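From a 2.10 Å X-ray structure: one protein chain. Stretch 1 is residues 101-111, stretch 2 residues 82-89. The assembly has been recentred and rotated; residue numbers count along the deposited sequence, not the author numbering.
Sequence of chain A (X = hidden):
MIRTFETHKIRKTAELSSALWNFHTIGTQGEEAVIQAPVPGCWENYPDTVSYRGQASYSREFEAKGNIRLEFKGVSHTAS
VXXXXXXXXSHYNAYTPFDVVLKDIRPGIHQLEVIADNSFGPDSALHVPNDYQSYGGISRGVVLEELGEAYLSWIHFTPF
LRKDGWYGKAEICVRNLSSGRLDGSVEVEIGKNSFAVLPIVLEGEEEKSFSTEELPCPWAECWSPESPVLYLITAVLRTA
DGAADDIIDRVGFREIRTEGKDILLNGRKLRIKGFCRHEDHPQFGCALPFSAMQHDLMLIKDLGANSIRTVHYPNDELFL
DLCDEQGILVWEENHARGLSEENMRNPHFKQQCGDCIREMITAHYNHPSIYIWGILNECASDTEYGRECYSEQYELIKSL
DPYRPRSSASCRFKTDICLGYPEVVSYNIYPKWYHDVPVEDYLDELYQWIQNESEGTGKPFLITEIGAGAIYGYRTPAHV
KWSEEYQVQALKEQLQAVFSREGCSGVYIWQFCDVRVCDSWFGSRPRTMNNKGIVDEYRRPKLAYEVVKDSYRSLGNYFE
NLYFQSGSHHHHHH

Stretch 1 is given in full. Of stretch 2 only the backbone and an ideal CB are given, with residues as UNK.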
# COMPACT_ATOMS: atom_id res chain seq x y z
N VAL A 101 3.42 -46.85 -17.65
CA VAL A 101 3.90 -47.61 -18.80
C VAL A 101 2.77 -48.50 -19.30
O VAL A 101 2.14 -49.21 -18.51
CB VAL A 101 5.14 -48.44 -18.44
CG1 VAL A 101 5.54 -49.31 -19.63
CG2 VAL A 101 6.29 -47.51 -18.03
N LEU A 102 2.51 -48.44 -20.60
CA LEU A 102 1.38 -49.14 -21.20
C LEU A 102 1.87 -50.00 -22.35
O LEU A 102 2.54 -49.50 -23.26
CB LEU A 102 0.32 -48.16 -21.72
CG LEU A 102 -0.52 -47.54 -20.61
CD1 LEU A 102 -1.58 -46.65 -21.21
CD2 LEU A 102 -1.12 -48.65 -19.76
N LYS A 103 1.51 -51.28 -22.32
CA LYS A 103 2.02 -52.23 -23.29
C LYS A 103 1.07 -52.34 -24.47
O LYS A 103 -0.15 -52.49 -24.29
CB LYS A 103 2.23 -53.60 -22.63
CG LYS A 103 3.49 -53.65 -21.77
CD LYS A 103 3.53 -54.88 -20.88
CE LYS A 103 4.91 -55.08 -20.29
NZ LYS A 103 4.99 -56.29 -19.42
N ASP A 104 1.63 -52.19 -25.67
CA ASP A 104 1.00 -52.55 -26.94
C ASP A 104 -0.44 -52.02 -27.04
O ASP A 104 -1.41 -52.77 -27.08
CB ASP A 104 1.07 -54.07 -27.12
CG ASP A 104 0.65 -54.52 -28.50
OD1 ASP A 104 -0.41 -55.17 -28.61
OD2 ASP A 104 1.37 -54.20 -29.48
N ILE A 105 -0.54 -50.67 -27.10
CA ILE A 105 -1.83 -50.02 -27.25
C ILE A 105 -2.15 -49.93 -28.74
O ILE A 105 -1.24 -49.86 -29.58
CB ILE A 105 -1.87 -48.61 -26.59
CG1 ILE A 105 -1.14 -47.57 -27.46
CG2 ILE A 105 -1.24 -48.63 -25.21
CD1 ILE A 105 -1.25 -46.18 -26.91
N ARG A 106 -3.44 -49.91 -29.06
CA ARG A 106 -3.88 -49.76 -30.44
C ARG A 106 -3.35 -48.45 -31.03
O ARG A 106 -3.13 -47.48 -30.30
CB ARG A 106 -5.40 -49.78 -30.52
CG ARG A 106 -6.06 -48.58 -29.84
CD ARG A 106 -7.10 -47.91 -30.74
NE ARG A 106 -7.46 -46.57 -30.27
CZ ARG A 106 -8.08 -46.31 -29.12
NH1 ARG A 106 -8.41 -47.31 -28.30
NH2 ARG A 106 -8.37 -45.06 -28.78
N PRO A 107 -3.11 -48.40 -32.34
CA PRO A 107 -2.68 -47.14 -32.95
C PRO A 107 -3.83 -46.15 -33.01
O PRO A 107 -5.00 -46.52 -32.86
CB PRO A 107 -2.23 -47.57 -34.36
CG PRO A 107 -3.07 -48.77 -34.64
CD PRO A 107 -3.23 -49.49 -33.33
N GLY A 108 -3.49 -44.88 -33.20
CA GLY A 108 -4.51 -43.85 -33.34
C GLY A 108 -4.60 -42.87 -32.19
O GLY A 108 -3.62 -42.63 -31.47
N ILE A 109 -5.78 -42.28 -32.01
CA ILE A 109 -5.99 -41.20 -31.06
C ILE A 109 -6.49 -41.79 -29.75
O ILE A 109 -7.44 -42.58 -29.73
CB ILE A 109 -6.99 -40.17 -31.61
CG1 ILE A 109 -6.28 -39.07 -32.41
CG2 ILE A 109 -7.74 -39.51 -30.48
CD1 ILE A 109 -5.48 -39.55 -33.59
N HIS A 110 -5.85 -41.41 -28.64
CA HIS A 110 -6.23 -41.86 -27.32
C HIS A 110 -6.68 -40.68 -26.46
O HIS A 110 -6.33 -39.52 -26.71
CB HIS A 110 -5.08 -42.60 -26.64
CG HIS A 110 -4.53 -43.72 -27.47
ND1 HIS A 110 -5.11 -44.97 -27.51
CD2 HIS A 110 -3.48 -43.76 -28.33
CE1 HIS A 110 -4.43 -45.74 -28.34
NE2 HIS A 110 -3.44 -45.03 -28.85
N GLN A 111 -7.47 -40.99 -25.43
CA GLN A 111 -7.92 -39.99 -24.46
C GLN A 111 -7.11 -40.15 -23.18
O GLN A 111 -7.06 -41.23 -22.60
CB GLN A 111 -9.41 -40.15 -24.16
CG GLN A 111 -10.32 -39.58 -25.24
CD GLN A 111 -10.32 -40.44 -26.49
OE1 GLN A 111 -10.27 -41.68 -26.41
NE2 GLN A 111 -10.34 -39.79 -27.65
N UNK A 82 -5.98 -41.99 -16.29
CA UNK A 82 -6.85 -42.84 -17.09
C UNK A 82 -6.52 -42.62 -18.56
O UNK A 82 -6.44 -41.48 -19.01
CB UNK A 82 -8.33 -42.55 -16.81
N UNK A 83 -6.31 -43.73 -19.28
CA UNK A 83 -6.08 -43.72 -20.72
C UNK A 83 -7.22 -44.50 -21.37
O UNK A 83 -7.50 -45.64 -20.98
CB UNK A 83 -4.72 -44.32 -21.08
N UNK A 84 -7.91 -43.86 -22.32
CA UNK A 84 -9.08 -44.45 -22.98
C UNK A 84 -10.10 -44.96 -21.97
O UNK A 84 -10.74 -45.99 -22.16
CB UNK A 84 -8.65 -45.59 -23.90
N UNK A 85 -10.24 -44.22 -20.87
CA UNK A 85 -11.22 -44.53 -19.85
C UNK A 85 -10.80 -45.56 -18.84
O UNK A 85 -11.53 -45.79 -17.88
CB UNK A 85 -12.51 -45.00 -20.52
N UNK A 86 -9.64 -46.20 -19.02
CA UNK A 86 -9.20 -47.24 -18.10
C UNK A 86 -8.20 -46.66 -17.11
O UNK A 86 -7.22 -46.02 -17.53
CB UNK A 86 -8.59 -48.42 -18.86
N UNK A 87 -8.39 -46.87 -15.80
CA UNK A 87 -7.36 -46.46 -14.83
C UNK A 87 -6.07 -47.24 -15.05
O UNK A 87 -6.07 -48.47 -15.09
CB UNK A 87 -7.86 -46.66 -13.40
N UNK A 88 -4.96 -46.51 -15.20
CA UNK A 88 -3.67 -47.11 -15.51
C UNK A 88 -2.57 -46.70 -14.55
O UNK A 88 -1.44 -47.19 -14.68
CB UNK A 88 -3.26 -46.74 -16.94
N UNK A 89 -2.83 -45.82 -13.60
CA UNK A 89 -1.78 -45.38 -12.71
C UNK A 89 -2.32 -44.43 -11.66
O UNK A 89 -3.39 -43.84 -11.81
CB UNK A 89 -0.65 -44.71 -13.50

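Position 82 lies on a strand, with its CA-to-CB bond sideways to stretch 1 and no atom of that stretch within 5.5 Å of the ideal CB. Many side chains would do, beta-branched and aliphatic ones among them. The residue is Leu82, whose end leads away; its carbonyl O accepts a weak hydrogen bond from a water that also donates to Gln111 O.

At position 83 the ideal CB is 3.9 Å from Leu102 CD1, and the backbone is extended. A compact apolar side chain suits both, so valine, isoleucine or alanine could serve. Val83 brings its CG2 to 3.8 Å from Leu102 CD1, while its CA makes a CA-H...O contact of 3.3 Å with Gln111 O.

Position 84 begins the bend of a type I' turn spanning 83 to 86, and its phi of 52° favours asparagine, aspartate or glycine. Stretch 1 offers donors nearby: the ideal CB is 4.7 Å from Arg106 NH1 and 5.1 Å from His110 ND1, and the backbone N of Gln111 is also at hand. A short acceptor is called for, and the positive guanidinium tips the choice toward a carboxylate. The residue is Asp84. Its OD1 accepts from His110 ND1 at 2.8 Å, at the edge of the ring, and its OD2 accepts from Gln111 N at 3.0 Å. OD2 also forms a salt bridge with Arg106 NH2 at 3.4 Å, a weak hydrogen bond, while that same NH2 donates to Ile109 O at 2.8 Å. Asp84 N donates to Gln111 O at 2.8 Å, so the two residues are tied together in both directions.

Position 85 is the second corner of the turn, with phi 83° and psi -6°. Nothing of stretch 1 approaches its ideal CB, so the backbone is the better guide; glycine is favoured, with asparagine an alternative. It is Gly85, and its N donates to the same water.

Position 86 returns to the strand, with open space around its CB; a long polar residue would be at ease. Lys86 closes the turn through backbone hydrogen bonds with Val83, each 3.0 Å (N to O).

Position 87 is out of reach, and its phi of -63° allows proline, which Pro87 is.

Position 88 points toward stretch 1, its ideal CB 4.0 Å from Leu102 CD2. Valine, isoleucine or leucine would suit; Val88 places CG1 3.7 Å from Leu102 CD2.

Position 89, at phi -177° and psi 160°, is fully extended and unconstrained by stretch 1; small residues suffice, and it is Gly89.

Stretch 2, residues 82-89: LVDGKPVG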
# COMPACT_ATOMS: atom_id res chain seq x y z
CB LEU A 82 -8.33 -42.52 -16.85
CG LEU A 82 -8.94 -42.76 -15.47
CD1 LEU A 82 -8.65 -41.61 -14.53
CD2 LEU A 82 -10.45 -42.96 -15.60
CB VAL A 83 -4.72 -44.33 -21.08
CG1 VAL A 83 -4.61 -44.54 -22.59
CG2 VAL A 83 -3.57 -43.43 -20.57
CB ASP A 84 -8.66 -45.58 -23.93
CG ASP A 84 -7.73 -45.09 -25.04
OD1 ASP A 84 -6.77 -45.80 -25.38
OD2 ASP A 84 -7.97 -43.97 -25.54
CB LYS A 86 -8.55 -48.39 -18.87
CG LYS A 86 -7.82 -49.40 -17.96
CD LYS A 86 -6.66 -50.13 -18.66
CE LYS A 86 -6.02 -51.18 -17.71
NZ LYS A 86 -4.51 -51.12 -17.60
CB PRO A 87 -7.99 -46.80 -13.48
CG PRO A 87 -9.45 -46.80 -13.74
CD PRO A 87 -9.61 -47.34 -15.13
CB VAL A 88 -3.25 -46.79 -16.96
CG1 VAL A 88 -4.12 -47.55 -17.95
CG2 VAL A 88 -3.33 -45.29 -17.23
O HOH W 1 -9.04 -41.64 -20.37
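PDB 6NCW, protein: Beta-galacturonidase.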